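Local coordinates for glutaredoxin related protein (Sulfolobus solfataricus, PDB 4MNN), which is a thioredoxin-fold protein disulfide oxidoreductase of the glutaredoxin family, probably catalysing dithiol-disulfide exchange, at residues 20-25 with 45-51. Numbering follows the deposited sequence. Where two conformers were deposited one is given.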
loop_
_atom_site.group_PDB
_atom_site.type_symbol
_atom_site.label_atom_id
_atom_site.label_comp_id
_atom_site.label_asym_id
_atom_site.label_seq_id
_atom_site.Cartn_x
_atom_site.Cartn_y
_atom_site.Cartn_z
ATOM N N THR A 20 11.312 5.333 3.109
ATOM C CA THR A 20 10.956 5.861 4.416
ATOM C C THR A 20 9.492 5.486 4.666
ATOM O O THR A 20 8.664 5.691 3.790
ATOM C CB THR A 20 11.053 7.392 4.490
ATOM O OG1 THR A 20 12.419 7.802 4.320
ATOM C CG2 THR A 20 10.587 7.880 5.873
ATOM N N ILE A 21 9.201 4.934 5.844
ATOM C CA ILE A 21 7.839 4.553 6.203
ATOM C C ILE A 21 7.355 5.480 7.307
ATOM O O ILE A 21 8.092 5.697 8.271
ATOM C CB ILE A 21 7.808 3.105 6.759
ATOM C CG1 ILE A 21 7.945 2.110 5.614
ATOM C CG2 ILE A 21 6.550 2.853 7.584
ATOM C CD1 ILE A 21 8.187 0.701 6.093
ATOM N N GLN A 22 6.162 6.059 7.158
ATOM C CA GLN A 22 5.616 6.871 8.237
ATOM C C GLN A 22 4.437 6.052 8.725
ATOM O O GLN A 22 3.596 5.634 7.934
ATOM C CB GLN A 22 5.101 8.218 7.753
ATOM C CG GLN A 22 6.148 9.066 7.072
ATOM C CD GLN A 22 5.604 10.446 6.759
ATOM O OE1 GLN A 22 4.461 10.579 6.340
ATOM N NE2 GLN A 22 6.415 11.469 6.964
ATOM N N GLN A 23 4.334 5.833 10.023
ATOM C CA GLN A 23 3.220 5.009 10.469
ATOM C C GLN A 23 2.698 5.429 11.809
ATOM O O GLN A 23 3.375 6.157 12.508
ATOM C CB GLN A 23 3.703 3.564 10.627
ATOM C CG GLN A 23 4.717 3.359 11.782
ATOM C CD GLN A 23 4.046 3.060 13.140
ATOM O OE1 GLN A 23 2.987 2.412 13.205
ATOM N NE2 GLN A 23 4.672 3.509 14.219
ATOM N N CYS A 24 1.492 4.976 12.145
ATOM C CA CYS A 24 1.006 5.167 13.500
ATOM C C CYS A 24 0.078 4.028 13.858
ATOM O O CYS A 24 -0.588 3.425 13.000
ATOM C CB CYS A 24 0.321 6.507 13.718
ATOM S SG CYS A 24 -0.880 6.866 12.439
ATOM N N ASN A 25 0.078 3.705 15.144
ATOM C CA ASN A 25 -0.738 2.654 15.705
ATOM C C ASN A 25 -0.367 1.243 15.243
ATOM O O ASN A 25 -1.165 0.326 15.331
ATOM C CB ASN A 25 -2.224 2.964 15.464
ATOM C CG ASN A 25 -2.684 4.260 16.168
ATOM O OD1 ASN A 25 -1.867 5.029 16.713
ATOM N ND2 ASN A 25 -4.000 4.512 16.145
ATOM N N CYS A 45 -3.179 9.593 15.981
ATOM C CA CYS A 45 -3.979 8.810 15.043
ATOM C C CYS A 45 -5.094 8.024 15.721
ATOM O O CYS A 45 -4.858 7.291 16.685
ATOM C CB CYS A 45 -3.101 7.810 14.257
ATOM S SG CYS A 45 -1.811 8.524 13.193
ATOM N N LYS A 46 -6.315 8.142 15.201
ATOM C CA LYS A 46 -7.441 7.403 15.764
ATOM C C LYS A 46 -7.441 5.968 15.246
ATOM O O LYS A 46 -7.931 5.039 15.919
ATOM C CB LYS A 46 -8.749 8.102 15.394
ATOM C CG LYS A 46 -8.744 9.567 15.802
ATOM C CD LYS A 46 -10.056 10.275 15.474
ATOM C CE LYS A 46 -10.045 11.677 16.065
ATOM N NZ LYS A 46 -11.148 12.538 15.519
ATOM N N LYS A 47 -6.897 5.783 14.041
ATOM C CA LYS A 47 -6.817 4.450 13.447
ATOM C C LYS A 47 -5.421 4.308 12.823
ATOM O O LYS A 47 -4.780 5.277 12.486
ATOM C CB LYS A 47 -7.899 4.264 12.384
ATOM C CG LYS A 47 -9.357 4.154 12.928
ATOM C CD LYS A 47 -10.318 4.028 11.743
ATOM C CE LYS A 47 -11.751 3.719 12.154
ATOM N NZ LYS A 47 -11.826 2.538 13.041
ATOM N N PRO A 48 -4.955 3.086 12.662
ATOM C CA PRO A 48 -3.624 2.879 12.089
ATOM C C PRO A 48 -3.453 3.238 10.618
ATOM O O PRO A 48 -4.414 3.197 9.819
ATOM C CB PRO A 48 -3.375 1.378 12.343
ATOM C CG PRO A 48 -4.747 0.781 12.361
ATOM C CD PRO A 48 -5.578 1.815 13.083
ATOM N N LEU A 49 -2.231 3.615 10.256
ATOM C CA LEU A 49 -1.957 3.840 8.854
ATOM C C LEU A 49 -0.476 3.759 8.635
ATOM O O LEU A 49 0.303 3.845 9.587
ATOM C CB LEU A 49 -2.532 5.163 8.322
ATOM C CG LEU A 49 -1.992 6.605 8.291
ATOM C CD1 LEU A 49 -2.742 7.382 9.344
ATOM C CD2 LEU A 49 -0.475 6.688 8.384
ATOM N N VAL A 50 -0.075 3.562 7.385
ATOM C CA VAL A 50 1.335 3.525 7.038
ATOM C C VAL A 50 1.483 4.134 5.655
ATOM O O VAL A 50 0.756 3.778 4.728
ATOM C CB VAL A 50 1.929 2.084 7.040
ATOM C CG1 VAL A 50 1.282 1.239 5.980
ATOM C CG2 VAL A 50 3.452 2.157 6.821
ATOM N N LYS A 51 2.412 5.082 5.549
ATOM C CA LYS A 51 2.705 5.806 4.309
ATOM C C LYS A 51 4.084 5.376 3.857
ATOM O O LYS A 51 5.029 5.304 4.678
ATOM C CB LYS A 51 2.738 7.319 4.525
ATOM C CG LYS A 51 1.383 7.905 4.765
ATOM C CD LYS A 51 1.464 9.412 4.941
ATOM C CE LYS A 51 0.118 10.043 4.638
ATOM N NZ LYS A 51 0.049 11.408 5.265
HETATM O O HOH W 1 2.189 12.489 6.973
HETATM O O HOH W 2 -1.248 7.708 17.352
#
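A disulfide ties the end of strand 20-24 to the loop leading into strand 49-51: Cys24 SG and Cys45 SG are 2.0 Å apart with chi3 near -86°, Cys24 in a p rotamer and Cys45 in m. Leu49, also p at chi1 but with chi2 near -105°, between wells, brings CD1 to 3.6 Å from Cys24 SG. On the same face, the extended side chain of Lys51 (m, then t throughout) passes Gln22, its CD 3.5 Å from Gln22 OE1, and a water joins OE1 to Lys51 NZ; Gln22 NE2 turns to Glu40. The strands run antiparallel in the central sheet of the thioredoxin fold, within the first of the protein's two thioredoxin-like units; hydrogen bonds link Gln22 N to Lys51 O (2.8 Å) and Lys51 N to Gln22 O (2.7 Å). On the other face, Ile21 CG2 packs 3.3 Å from Val50 CG2, with Phe30 of helix 27-33 covering Val50, while Gln23 (p, p) curls its amide back so that NE2 hydrogen-bonds Asp27. Past the strand end, Asn25 has positive phi (67°) and an m rotamer; its ND2 donates to Cys45 O at 3.0 Å and OD1 reaches Cys45 N through a second water.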